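Local coordinates for protein aryl acylamidase (bacterium CSBL00001, PDB 4YJI) that probably hydrolyses N-acyl arylamines as an aryl acylamidase of the amidase signature family, and is seen here holding N-(4-hydroxyphenyl)acetamide, at residues Ser133-Phe138 against Asp351-Leu356; Met83-Ala88 against Leu128-Ser133; Trp194-Gly199 against Ser445-Leu450; Phe87-Gly92 against Ala110-Thr115. The protein carries 1 engineered substitution. All coordinates share one frame; numbering follows the deposited sequence.

How the contacts relate
Contacts 1, 2 and 4 form a connected series leading to the ligand pocket. Contact 2 runs directly into contact 1 through the shared Ser133, their centres about 15 Å apart, and Leu86 CD2 packs 3.6 Å from Gly137 CA; both contacts touch N-(4-hydroxyphenyl)acetamide. Contact 4 shares Phe87 and Ala88 with contact 2, with about 11 Å between centres, and meets contact 1 where Phe87 CZ lies 3.8 Å from Tyr136 CD1; the Phe87 side chain comes within about 4 Å of the ligand. Contact 3 stands apart in the large mixed sheet: its nearest atoms are about 11 Å from those of contact 2, and Gly199 CA is about 12 Å from the nearest ligand atom.

Contact 1. Residues Ser133-Phe138 against Asp351-Leu356; sequences SPVYGF and DIPDAL. With TYL (N-(4-hydroxyphenyl)acetamide (tylenol)), chain C.
Leu356 CD1 sits over one face of the Phe138 ring, 3.8 Å from the centroid and 25° off the normal, which satisfies the geometry of a CH-pi contact. The methyl is displaced toward the rim, so the shortest approach is 3.4 Å, from Leu356 CD1 to Phe138 CD2. The second branch serves other partners: Leu356 CD2 lies 4.0 Å from Val135 CG1 and equally far, 4.0 Å, from Tyr136 CD2. Leu356 CG, anti to the backbone N (chi1 171°), carries both methyls across from the first turn of helix 354-362. Val135 CG1 also abuts Pro353 CD at 4.0 Å and lies close to Ile352 CD1, a methyl that reaches the edge of the Tyr136 ring near its plane.

Behind this layer the 133-138 segment is held in a tight turn, because Pro134 O accepts from both Gly137 N and Ser133 OG. Tyr136 OH is bonded to Ser333 OG on helix 315-339, and the Phe138 ring also meets that of Trp359. The turn presents Gly137 O to the ligand, whose TYL N donates to it at 2.7 Å with an N-H...O angle of 165°; a beta carbon on Gly137 would probably run into TYL C1. The side chains meet through apolar contacts alone, so their match rests on shape and van der Waals contact, while Gly137 O takes the ligand N-H and Gly184 N and Gly185 N are its further polar partners.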
loop_
_atom_site.group_PDB
_atom_site.type_symbol
_atom_site.label_atom_id
_atom_site.label_comp_id
_atom_site.label_asym_id
_atom_site.label_seq_id
_atom_site.Cartn_x
_atom_site.Cartn_y
_atom_site.Cartn_z
ATOM N N SER A 133 10.151 4.239 2.833
ATOM C CA SER A 133 8.998 5.123 2.660
ATOM C C SER A 133 9.502 6.577 2.589
ATOM O O SER A 133 10.551 6.892 3.153
ATOM C CB SER A 133 8.015 4.941 3.825
ATOM O OG SER A 133 7.114 6.034 3.930
ATOM N N PRO A 134 8.765 7.473 1.904
ATOM C CA PRO A 134 9.108 8.896 1.992
ATOM C C PRO A 134 8.758 9.464 3.357
ATOM O O PRO A 134 7.948 8.865 4.071
ATOM C CB PRO A 134 8.234 9.535 0.917
ATOM C CG PRO A 134 7.012 8.657 0.900
ATOM C CD PRO A 134 7.589 7.254 1.051
ATOM N N VAL A 135 9.329 10.615 3.699
ATOM C CA VAL A 135 9.117 11.234 5.008
ATOM C C VAL A 135 7.642 11.474 5.326
ATOM O O VAL A 135 6.923 12.104 4.544
ATOM C CB VAL A 135 9.879 12.578 5.111
ATOM C CG1 VAL A 135 9.542 13.306 6.412
ATOM C CG2 VAL A 135 11.388 12.346 4.988
ATOM N N TYR A 136 7.200 10.943 6.468
ATOM C CA TYR A 136 5.809 11.045 6.925
ATOM C C TYR A 136 4.779 10.543 5.911
ATOM O O TYR A 136 3.597 10.881 6.001
ATOM C CB TYR A 136 5.473 12.490 7.315
ATOM C CG TYR A 136 5.853 12.839 8.734
ATOM C CD1 TYR A 136 5.221 12.223 9.810
ATOM C CD2 TYR A 136 6.836 13.791 9.011
ATOM C CE1 TYR A 136 5.554 12.539 11.123
ATOM C CE2 TYR A 136 7.179 14.111 10.331
ATOM C CZ TYR A 136 6.531 13.478 11.377
ATOM O OH TYR A 136 6.845 13.766 12.690
ATOM N N GLY A 137 5.228 9.729 4.957
ATOM C CA GLY A 137 4.363 9.192 3.920
ATOM C C GLY A 137 3.819 10.247 2.963
ATOM O O GLY A 137 2.882 9.984 2.204
ATOM N N PHE A 138 4.415 11.432 2.972
ATOM C CA PHE A 138 3.735 12.596 2.386
ATOM C C PHE A 138 4.028 12.807 0.894
ATOM O O PHE A 138 4.329 13.924 0.472
ATOM C CB PHE A 138 4.092 13.863 3.175
ATOM C CG PHE A 138 2.948 14.853 3.291
ATOM C CD1 PHE A 138 2.565 15.619 2.208
ATOM C CD2 PHE A 138 2.274 15.019 4.488
ATOM C CE1 PHE A 138 1.516 16.527 2.305
ATOM C CE2 PHE A 138 1.234 15.930 4.595
ATOM C CZ PHE A 138 0.849 16.679 3.493
ATOM N N ASP A 351 15.741 17.760 7.778
ATOM C CA ASP A 351 15.231 16.404 7.581
ATOM C C ASP A 351 13.824 16.399 6.974
ATOM O O ASP A 351 13.342 15.364 6.516
ATOM C CB ASP A 351 15.234 15.639 8.902
ATOM C CG ASP A 351 16.647 15.363 9.419
ATOM O OD1 ASP A 351 17.629 15.675 8.702
ATOM O OD2 ASP A 351 16.772 14.823 10.537
ATOM N N ILE A 352 13.180 17.562 6.972
ATOM C CA ILE A 352 11.823 17.708 6.441
ATOM C C ILE A 352 11.830 18.399 5.074
ATOM O O ILE A 352 12.330 19.516 4.955
ATOM C CB ILE A 352 10.928 18.537 7.401
ATOM C CG1 ILE A 352 10.930 17.964 8.827
ATOM C CG2 ILE A 352 9.506 18.666 6.848
ATOM C CD1 ILE A 352 10.410 16.530 8.942
ATOM N N PRO A 353 11.259 17.749 4.045
ATOM C CA PRO A 353 11.163 18.353 2.706
ATOM C C PRO A 353 10.406 19.682 2.733
ATOM O O PRO A 353 9.438 19.816 3.483
ATOM C CB PRO A 353 10.387 17.308 1.894
ATOM C CG PRO A 353 10.500 16.035 2.670
ATOM C CD PRO A 353 10.639 16.415 4.106
ATOM N N ASP A 354 10.845 20.649 1.934
ATOM C CA ASP A 354 10.181 21.949 1.876
ATOM C C ASP A 354 8.702 21.830 1.516
ATOM O O ASP A 354 7.873 22.540 2.069
ATOM C CB ASP A 354 10.879 22.863 0.864
ATOM C CG ASP A 354 12.268 23.297 1.323
ATOM O OD1 ASP A 354 12.561 23.177 2.534
ATOM O OD2 ASP A 354 13.061 23.764 0.470
ATOM N N ALA A 355 8.382 20.942 0.576
ATOM C CA ALA A 355 6.996 20.757 0.140
ATOM C C ALA A 355 6.107 20.301 1.292
ATOM O O ALA A 355 4.928 20.638 1.352
ATOM C CB ALA A 355 6.930 19.757 -1.013
ATOM N N LEU A 356 6.678 19.528 2.209
ATOM C CA LEU A 356 5.943 19.097 3.392
ATOM C C LEU A 356 5.822 20.235 4.399
ATOM O O LEU A 356 4.754 20.452 4.967
ATOM C CB LEU A 356 6.627 17.883 4.035
ATOM C CG LEU A 356 6.134 17.392 5.399
ATOM C CD1 LEU A 356 4.628 17.292 5.481
ATOM C CD2 LEU A 356 6.756 16.036 5.680
HETATM C C1 TYL C . 0.520 7.995 3.794
HETATM C C2 TYL C . 0.511 6.681 4.247
HETATM C C3 TYL C . 0.307 6.429 5.597
HETATM C C4 TYL C . 0.124 7.490 6.475
HETATM C C5 TYL C . 0.144 8.801 6.020
HETATM C C6 TYL C . 0.349 9.060 4.673
HETATM N N TYL C . 0.735 8.281 2.432
HETATM C C TYL C . -0.004 7.722 1.400
HETATM C CM TYL C . 0.379 8.145 -0.003
HETATM O O4 TYL C . -0.082 7.242 7.847
HETATM O O TYL C . -0.914 6.937 1.614
#

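Contact 2. Residues Met83-Ala88 against Leu128-Ser133; sequences MKDLFA and LGQTNS. With TYL (N-(4-hydroxyphenyl)acetamide (tylenol)), chain C.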
loop_
_atom_site.group_PDB
_atom_site.type_symbol
_atom_site.label_atom_id
_atom_site.label_comp_id
_atom_site.label_asym_id
_atom_site.label_seq_id
_atom_site.Cartn_x
_atom_site.Cartn_y
_atom_site.Cartn_z
ATOM N N MET A 83 7.923 -5.388 6.969
ATOM C CA MET A 83 6.969 -4.321 7.314
ATOM C C MET A 83 7.482 -2.973 6.810
ATOM O O MET A 83 8.655 -2.828 6.502
ATOM C CB MET A 83 6.737 -4.249 8.828
ATOM C CG MET A 83 7.950 -3.724 9.603
ATOM S SD MET A 83 7.663 -3.474 11.381
ATOM C CE MET A 83 6.336 -2.272 11.355
ATOM N N LYS A 84 6.593 -1.989 6.746
ATOM C CA LYS A 84 6.925 -0.654 6.248
ATOM C C LYS A 84 7.464 0.261 7.344
ATOM O O LYS A 84 6.913 0.305 8.443
ATOM C CB LYS A 84 5.676 -0.038 5.623
ATOM C CG LYS A 84 5.826 1.379 5.097
ATOM C CD LYS A 84 4.482 1.833 4.522
ATOM C CE LYS A 84 4.545 3.254 4.003
ATOM N NZ LYS A 84 3.208 3.662 3.446
ATOM N N ASP A 85 8.512 1.019 7.029
ATOM C CA ASP A 85 9.080 1.980 7.978
ATOM C C ASP A 85 8.326 3.324 7.954
ATOM O O ASP A 85 8.875 4.351 7.563
ATOM C CB ASP A 85 10.564 2.194 7.670
ATOM C CG ASP A 85 11.237 3.152 8.643
ATOM O OD1 ASP A 85 10.716 3.327 9.776
ATOM O OD2 ASP A 85 12.292 3.724 8.264
ATOM N N LEU A 86 7.061 3.304 8.355
ATOM C CA LEU A 86 6.280 4.523 8.501
ATOM C C LEU A 86 5.330 4.342 9.676
ATOM O O LEU A 86 4.379 3.560 9.599
ATOM C CB LEU A 86 5.506 4.852 7.214
ATOM C CG LEU A 86 4.594 6.077 7.302
ATOM C CD1 LEU A 86 5.386 7.304 7.728
ATOM C CD2 LEU A 86 3.883 6.332 5.970
ATOM N N PHE A 87 5.603 5.073 10.759
ATOM C CA PHE A 87 4.959 4.848 12.055
ATOM C C PHE A 87 5.056 3.372 12.450
ATOM O O PHE A 87 4.153 2.824 13.074
ATOM C CB PHE A 87 3.502 5.309 12.040
ATOM C CG PHE A 87 3.343 6.797 11.835
ATOM C CD1 PHE A 87 3.635 7.684 12.861
ATOM C CD2 PHE A 87 2.919 7.299 10.615
ATOM C CE1 PHE A 87 3.497 9.057 12.676
ATOM C CE2 PHE A 87 2.783 8.672 10.419
ATOM C CZ PHE A 87 3.071 9.549 11.454
ATOM N N ALA A 88 6.159 2.744 12.061
ATOM C CA ALA A 88 6.448 1.368 12.434
ATOM C C ALA A 88 6.513 1.222 13.942
ATOM O O ALA A 88 7.189 2.003 14.616
ATOM C CB ALA A 88 7.769 0.911 11.808
ATOM N N LEU A 128 11.525 -10.183 8.223
ATOM C CA LEU A 128 12.965 -10.062 7.969
ATOM C C LEU A 128 13.529 -8.641 8.097
ATOM O O LEU A 128 14.752 -8.457 8.122
ATOM C CB LEU A 128 13.300 -10.607 6.578
ATOM C CG LEU A 128 13.681 -12.091 6.538
ATOM C CD1 LEU A 128 12.471 -12.992 6.753
ATOM C CD2 LEU A 128 14.369 -12.418 5.237
ATOM N N GLY A 129 12.654 -7.640 8.164
ATOM C CA GLY A 129 13.108 -6.261 8.235
ATOM C C GLY A 129 12.046 -5.240 7.859
ATOM O O GLY A 129 10.859 -5.542 7.903
ATOM N N GLN A 130 12.488 -4.036 7.509
ATOM C CA GLN A 130 11.595 -2.922 7.180
ATOM C C GLN A 130 11.906 -2.360 5.809
ATOM O O GLN A 130 13.051 -2.410 5.357
ATOM C CB GLN A 130 11.715 -1.791 8.198
ATOM C CG GLN A 130 11.356 -2.160 9.610
ATOM C CD GLN A 130 11.612 -1.011 10.558
ATOM O OE1 GLN A 130 12.513 -0.196 10.334
ATOM N NE2 GLN A 130 10.820 -0.933 11.619
ATOM N N THR A 131 10.884 -1.793 5.171
ATOM C CA THR A 131 11.012 -1.256 3.825
ATOM C C THR A 131 10.898 0.273 3.792
ATOM O O THR A 131 10.293 0.892 4.678
ATOM C CB THR A 131 9.941 -1.861 2.893
ATOM O OG1 THR A 131 8.643 -1.665 3.466
ATOM C CG2 THR A 131 10.183 -3.364 2.704
ATOM N N ASN A 132 11.496 0.863 2.762
ATOM C CA ASN A 132 11.593 2.314 2.611
ATOM C C ASN A 132 10.262 3.015 2.322
ATOM O O ASN A 132 9.398 2.475 1.630
ATOM C CB ASN A 132 12.588 2.623 1.486
ATOM C CG ASN A 132 13.177 4.024 1.569
ATOM O OD1 ASN A 132 13.226 4.638 2.631
ATOM N ND2 ASN A 132 13.647 4.524 0.431
ATOM N N SER A 133 10.151 4.239 2.833
ATOM C CA SER A 133 8.998 5.123 2.660
ATOM C C SER A 133 9.502 6.577 2.589
ATOM O O SER A 133 10.551 6.892 3.153
ATOM C CB SER A 133 8.015 4.941 3.825
ATOM O OG SER A 133 7.114 6.034 3.930
HETATM C C1 TYL C . 0.520 7.995 3.794
HETATM C C2 TYL C . 0.511 6.681 4.247
HETATM C C3 TYL C . 0.307 6.429 5.597
HETATM C C4 TYL C . 0.124 7.490 6.475
HETATM C C5 TYL C . 0.144 8.801 6.020
HETATM C C6 TYL C . 0.349 9.060 4.673
HETATM N N TYL C . 0.735 8.281 2.432
HETATM C C TYL C . -0.004 7.722 1.400
HETATM C CM TYL C . 0.379 8.145 -0.003
HETATM O O4 TYL C . -0.082 7.242 7.847
HETATM O O TYL C . -0.914 6.937 1.614
HETATM O O HOH W 1 11.953 4.619 5.456
HETATM O O HOH W 2 14.142 2.007 9.860
#
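Met83 lies side by side with Gln130, the two pointing the same way with Met83 CG 3.7 Å from Gln130 CG. The Gln130 amide continues past Met83 SD until its NE2 comes 3.6 Å from Ala88 CB, and that nitrogen donates to Pro94 O. Beneath them the backbones pair in parallel: Met83 N donates to Gly129 O at 3.1 Å, Thr131 N to Met83 O at 2.8 Å, and Asp85 N to Thr131 O at 3.0 Å. Strand 80-84, helix 115-122 and strand 126-131 follow one another along the chain, and the adjacent parallel strands make this a beta-alpha-beta unit. Past the last bridge, Asp85 centres an inverse gamma turn. Two waters reach its OD2, one bound to Ser133 N and the other, more weakly held by the carboxylate, donating to Gln130 OE1 at 2.8 Å; Thr96 OG1 is a further partner. On the other face of the sheet Lys84 leaves the backbone in a straight run (chi1 178°) and passes Ser133 OG with its CE at 3.8 Å. Its NZ is hydrogen-bonded to Ser163, Ser164 and Thr182, consistent with the lysine of the Ser-cisSer-Lys triad of amidase signature enzymes. Leu86 CD2 packs 3.6 Å from ligand atom TYL C3.

Contact 3. Residues Trp194-Gly199 against Ser445-Leu450; sequences WTNTYG and SVPAGL
This contact is an antiparallel strand pairing inside the large mixed sheet, where strand 198-201 runs beside strand 443-451. The evidence is the hydrogen-bonded pair Gly199 and Ser445: Gly199 N donates to Ser445 O at 3.2 Å, and Ser445 N returns a bond to Gly199 O at 2.9 Å. Next to the pair, Tyr198 turns its ring edge to Val446, whose CG2 lies in the ring plane 3.5 Å from Tyr198 CE1. A chi1 of -179° swings the Tyr198 ring alongside the Ser445 carbonyl, and Tyr198 OH bonds to Ser474 OG on helix 467-480. A leucine in place of Tyr198 would probably leave that serine without this hydroxyl partner and the Val446 methyl without the flat edge it packs on.

Further along, direct pairing gives way to other contacts. Pro447, which has no N-H to offer, sets its CG 3.5 Å from Thr197 O, while a water donates to that carbonyl at 2.8 Å and also bonds Ser445 OG, itself hydrogen-bonded to Thr399 OG1. Asn196 OD1 crosses to Pro447 CB at 3.3 Å, and Asn196 ND2 is taken up by Trp483 O. A second water, 2.7 Å from Asn196 OD1, also reaches Gly449 O. With helix 165-172 against Thr197 and helix 467-480 against Tyr198 and Val446, the arrangement is that of the central mixed sheet of the amidase signature alpha/beta fold.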
loop_
_atom_site.group_PDB
_atom_site.type_symbol
_atom_site.label_atom_id
_atom_site.label_comp_id
_atom_site.label_asym_id
_atom_site.label_seq_id
_atom_site.Cartn_x
_atom_site.Cartn_y
_atom_site.Cartn_z
ATOM N N TRP A 194 2.433 0.912 -10.084
ATOM C CA TRP A 194 3.672 1.167 -10.822
ATOM C C TRP A 194 4.623 -0.035 -10.902
ATOM O O TRP A 194 5.621 0.018 -11.619
ATOM C CB TRP A 194 4.425 2.356 -10.212
ATOM C CG TRP A 194 3.905 3.707 -10.677
ATOM C CD1 TRP A 194 2.852 3.940 -11.504
ATOM C CD2 TRP A 194 4.426 4.991 -10.312
ATOM N NE1 TRP A 194 2.687 5.299 -11.693
ATOM C CE2 TRP A 194 3.645 5.963 -10.974
ATOM C CE3 TRP A 194 5.493 5.413 -9.513
ATOM C CZ2 TRP A 194 3.879 7.329 -10.838
ATOM C CZ3 TRP A 194 5.730 6.782 -9.388
ATOM C CH2 TRP A 194 4.918 7.718 -10.042
ATOM N N THR A 195 4.324 -1.112 -10.181
ATOM C CA THR A 195 5.236 -2.262 -10.161
ATOM C C THR A 195 4.591 -3.588 -10.558
ATOM O O THR A 195 5.167 -4.647 -10.306
ATOM C CB THR A 195 5.873 -2.447 -8.770
ATOM O OG1 THR A 195 4.838 -2.701 -7.812
ATOM C CG2 THR A 195 6.685 -1.209 -8.369
ATOM N N ASN A 196 3.406 -3.545 -11.166
ATOM C CA ASN A 196 2.768 -4.778 -11.654
ATOM C C ASN A 196 2.440 -5.723 -10.505
ATOM O O ASN A 196 2.536 -6.942 -10.644
ATOM C CB ASN A 196 3.669 -5.495 -12.690
ATOM C CG ASN A 196 2.913 -6.519 -13.538
ATOM O OD1 ASN A 196 1.978 -6.168 -14.257
ATOM N ND2 ASN A 196 3.327 -7.786 -13.465
ATOM N N THR A 197 2.051 -5.163 -9.368
ATOM C CA THR A 197 1.664 -6.016 -8.242
ATOM C C THR A 197 0.247 -5.699 -7.797
ATOM O O THR A 197 -0.349 -4.708 -8.221
ATOM C CB THR A 197 2.642 -5.884 -7.050
ATOM O OG1 THR A 197 2.837 -4.511 -6.702
ATOM C CG2 THR A 197 3.996 -6.517 -7.401
ATOM N N TYR A 198 -0.288 -6.556 -6.938
ATOM C CA TYR A 198 -1.660 -6.435 -6.474
ATOM C C TYR A 198 -1.669 -5.814 -5.087
ATOM O O TYR A 198 -1.065 -6.364 -4.154
ATOM C CB TYR A 198 -2.308 -7.813 -6.466
ATOM C CG TYR A 198 -3.747 -7.841 -6.031
ATOM C CD1 TYR A 198 -4.747 -7.371 -6.868
ATOM C CD2 TYR A 198 -4.103 -8.356 -4.785
ATOM C CE1 TYR A 198 -6.070 -7.400 -6.489
ATOM C CE2 TYR A 198 -5.429 -8.390 -4.384
ATOM C CZ TYR A 198 -6.406 -7.904 -5.233
ATOM O OH TYR A 198 -7.721 -7.938 -4.849
ATOM N N GLY A 199 -2.320 -4.662 -4.953
ATOM C CA GLY A 199 -2.344 -3.968 -3.672
ATOM C C GLY A 199 -3.762 -3.909 -3.148
ATOM O O GLY A 199 -4.625 -3.333 -3.810
ATOM N N SER A 445 -5.689 -2.315 -6.337
ATOM C CA SER A 445 -5.061 -2.051 -7.626
ATOM C C SER A 445 -4.641 -3.364 -8.282
ATOM O O SER A 445 -3.875 -4.158 -7.703
ATOM C CB SER A 445 -3.863 -1.118 -7.487
ATOM O OG SER A 445 -3.324 -0.843 -8.778
ATOM N N VAL A 446 -5.166 -3.586 -9.480
ATOM C CA VAL A 446 -4.897 -4.785 -10.272
ATOM C C VAL A 446 -4.033 -4.431 -11.487
ATOM O O VAL A 446 -4.313 -3.458 -12.177
ATOM C CB VAL A 446 -6.199 -5.435 -10.754
ATOM C CG1 VAL A 446 -5.896 -6.550 -11.691
ATOM C CG2 VAL A 446 -7.026 -5.944 -9.579
ATOM N N PRO A 447 -2.956 -5.196 -11.725
ATOM C CA PRO A 447 -2.096 -4.889 -12.876
ATOM C C PRO A 447 -2.878 -4.983 -14.176
ATOM O O PRO A 447 -3.497 -6.015 -14.428
ATOM C CB PRO A 447 -1.006 -5.955 -12.788
ATOM C CG PRO A 447 -0.936 -6.274 -11.297
ATOM C CD PRO A 447 -2.362 -6.214 -10.841
ATOM N N ALA A 448 -2.875 -3.910 -14.966
ATOM C CA ALA A 448 -3.676 -3.848 -16.189
ATOM C C ALA A 448 -2.835 -4.040 -17.441
ATOM O O ALA A 448 -3.377 -4.158 -18.540
ATOM C CB ALA A 448 -4.417 -2.517 -16.270
ATOM N N GLY A 449 -1.517 -4.051 -17.281
ATOM C CA GLY A 449 -0.626 -4.236 -18.415
ATOM C C GLY A 449 0.552 -3.287 -18.414
ATOM O O GLY A 449 0.844 -2.637 -17.410
ATOM N N LEU A 450 1.248 -3.214 -19.550
ATOM C CA LEU A 450 2.426 -2.370 -19.665
ATOM C C LEU A 450 2.229 -1.282 -20.703
ATOM O O LEU A 450 1.604 -1.507 -21.735
ATOM C CB LEU A 450 3.656 -3.191 -20.040
ATOM C CG LEU A 450 4.056 -4.334 -19.115
ATOM C CD1 LEU A 450 5.337 -4.972 -19.629
ATOM C CD2 LEU A 450 4.236 -3.832 -17.686
HETATM O O HOH W 3 0.693 -3.880 -14.882
HETATM O O HOH W 4 -1.669 -2.889 -9.889
#

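Contact 4. Residues Phe87-Gly92 against Ala110-Thr115; sequences FAAKPG and AGVWST
Ala110 begins the second segment with its CA 4.3 Å from Pro91 CB at the protein surface. After Gly111, Val112 makes two contacts: its carbonyl O is 3.5 Å from Pro91 CD, and its CG1 lies 4.0 Å from Ala89 CB. Trp113 then folds its indole back over the first segment. Pro91 CD stands over one face, 3.8 Å from the centroid of the five-membered ring and 20° off the normal, a CH-pi contact. The six-membered ring meets the Lys90 chain, with Trp113 CZ3 3.6 Å from Lys90 CE, while the ammonium group continues to a salt bridge with Glu55. With an alanine in place of Trp113, the Pro91 ring is likely to lose the face it packs on and the Lys90 chain its aromatic neighbour. Ser114 N donates to Ala89 O at 2.7 Å (167° at the hydrogen), and Ser114 OG, beside the backbone N at chi1 -53°, accepts from Ala89 N at 2.6 Å. Ser114 also occupies the N-cap position before helix 115-122, though its side chain makes no capping bond; Pro117 and Leu118 of that helix touch Lys90 and Trp113, while Met83 of strand 80-84 packs against Ala88 and Ser114.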
loop_
_atom_site.group_PDB
_atom_site.type_symbol
_atom_site.label_atom_id
_atom_site.label_comp_id
_atom_site.label_asym_id
_atom_site.label_seq_id
_atom_site.Cartn_x
_atom_site.Cartn_y
_atom_site.Cartn_z
ATOM N N PHE A 87 5.603 5.073 10.759
ATOM C CA PHE A 87 4.959 4.848 12.055
ATOM C C PHE A 87 5.056 3.372 12.450
ATOM O O PHE A 87 4.153 2.824 13.074
ATOM C CB PHE A 87 3.502 5.309 12.040
ATOM C CG PHE A 87 3.343 6.797 11.835
ATOM C CD1 PHE A 87 3.635 7.684 12.861
ATOM C CD2 PHE A 87 2.919 7.299 10.615
ATOM C CE1 PHE A 87 3.497 9.057 12.676
ATOM C CE2 PHE A 87 2.783 8.672 10.419
ATOM C CZ PHE A 87 3.071 9.549 11.454
ATOM N N ALA A 88 6.159 2.744 12.061
ATOM C CA ALA A 88 6.448 1.368 12.434
ATOM C C ALA A 88 6.513 1.222 13.942
ATOM O O ALA A 88 7.189 2.003 14.616
ATOM C CB ALA A 88 7.769 0.911 11.808
ATOM N N ALA A 89 5.816 0.226 14.478
ATOM C CA ALA A 89 5.997 -0.113 15.883
ATOM C C ALA A 89 6.202 -1.616 16.019
ATOM O O ALA A 89 5.311 -2.414 15.716
ATOM C CB ALA A 89 4.812 0.352 16.715
ATOM N N LYS A 90 7.404 -1.988 16.441
ATOM C CA LYS A 90 7.711 -3.366 16.818
ATOM C C LYS A 90 8.819 -3.278 17.858
ATOM O O LYS A 90 9.827 -2.616 17.621
ATOM C CB LYS A 90 8.136 -4.195 15.600
ATOM C CG LYS A 90 8.316 -5.692 15.893
ATOM C CD LYS A 90 8.597 -6.478 14.629
ATOM C CE LYS A 90 8.379 -7.974 14.851
ATOM N NZ LYS A 90 9.149 -8.511 16.014
ATOM N N PRO A 91 8.626 -3.914 19.028
ATOM C CA PRO A 91 9.596 -3.757 20.128
ATOM C C PRO A 91 11.036 -4.006 19.690
ATOM O O PRO A 91 11.321 -5.015 19.036
ATOM C CB PRO A 91 9.139 -4.811 21.143
ATOM C CG PRO A 91 7.662 -4.898 20.918
ATOM C CD PRO A 91 7.492 -4.772 19.409
ATOM N N GLY A 92 11.920 -3.061 19.993
ATOM C CA GLY A 92 13.317 -3.192 19.628
ATOM C C GLY A 92 13.668 -2.770 18.213
ATOM O O GLY A 92 14.845 -2.675 17.878
ATOM N N ALA A 110 8.717 -1.661 24.562
ATOM C CA ALA A 110 8.100 -2.945 24.849
ATOM C C ALA A 110 6.587 -2.881 24.716
ATOM O O ALA A 110 5.963 -1.896 25.104
ATOM C CB ALA A 110 8.486 -3.409 26.253
ATOM N N GLY A 111 6.003 -3.932 24.148
ATOM C CA GLY A 111 4.563 -4.095 24.149
ATOM C C GLY A 111 3.767 -3.241 23.173
ATOM O O GLY A 111 2.536 -3.253 23.212
ATOM N N VAL A 112 4.457 -2.504 22.302
ATOM C CA VAL A 112 3.791 -1.606 21.352
ATOM C C VAL A 112 3.963 -2.135 19.932
ATOM O O VAL A 112 5.086 -2.251 19.450
ATOM C CB VAL A 112 4.349 -0.166 21.432
ATOM C CG1 VAL A 112 3.551 0.773 20.525
ATOM C CG2 VAL A 112 4.332 0.340 22.874
ATOM N N TRP A 113 2.851 -2.454 19.268
ATOM C CA TRP A 113 2.895 -3.122 17.967
ATOM C C TRP A 113 2.065 -2.448 16.879
ATOM O O TRP A 113 0.937 -2.042 17.137
ATOM C CB TRP A 113 2.389 -4.553 18.107
ATOM C CG TRP A 113 3.286 -5.456 18.861
ATOM C CD1 TRP A 113 3.435 -5.530 20.222
ATOM C CD2 TRP A 113 4.156 -6.439 18.304
ATOM N NE1 TRP A 113 4.357 -6.505 20.540
ATOM C CE2 TRP A 113 4.810 -7.080 19.381
ATOM C CE3 TRP A 113 4.448 -6.848 16.996
ATOM C CZ2 TRP A 113 5.735 -8.104 19.188
ATOM C CZ3 TRP A 113 5.356 -7.864 16.809
ATOM C CH2 TRP A 113 5.999 -8.478 17.902
ATOM N N SER A 114 2.617 -2.352 15.667
ATOM C CA SER A 114 1.803 -2.098 14.474
ATOM C C SER A 114 1.038 -3.374 14.130
ATOM O O SER A 114 1.439 -4.463 14.527
ATOM C CB SER A 114 2.665 -1.667 13.278
ATOM O OG SER A 114 3.510 -0.586 13.581
ATOM N N THR A 115 -0.059 -3.248 13.388
ATOM C CA THR A 115 -0.926 -4.404 13.117
ATOM C C THR A 115 -0.262 -5.474 12.246
ATOM O O THR A 115 -0.335 -6.665 12.561
ATOM C CB THR A 115 -2.237 -3.961 12.438
ATOM O OG1 THR A 115 -2.942 -3.076 13.315
ATOM C CG2 THR A 115 -3.127 -5.178 12.114
#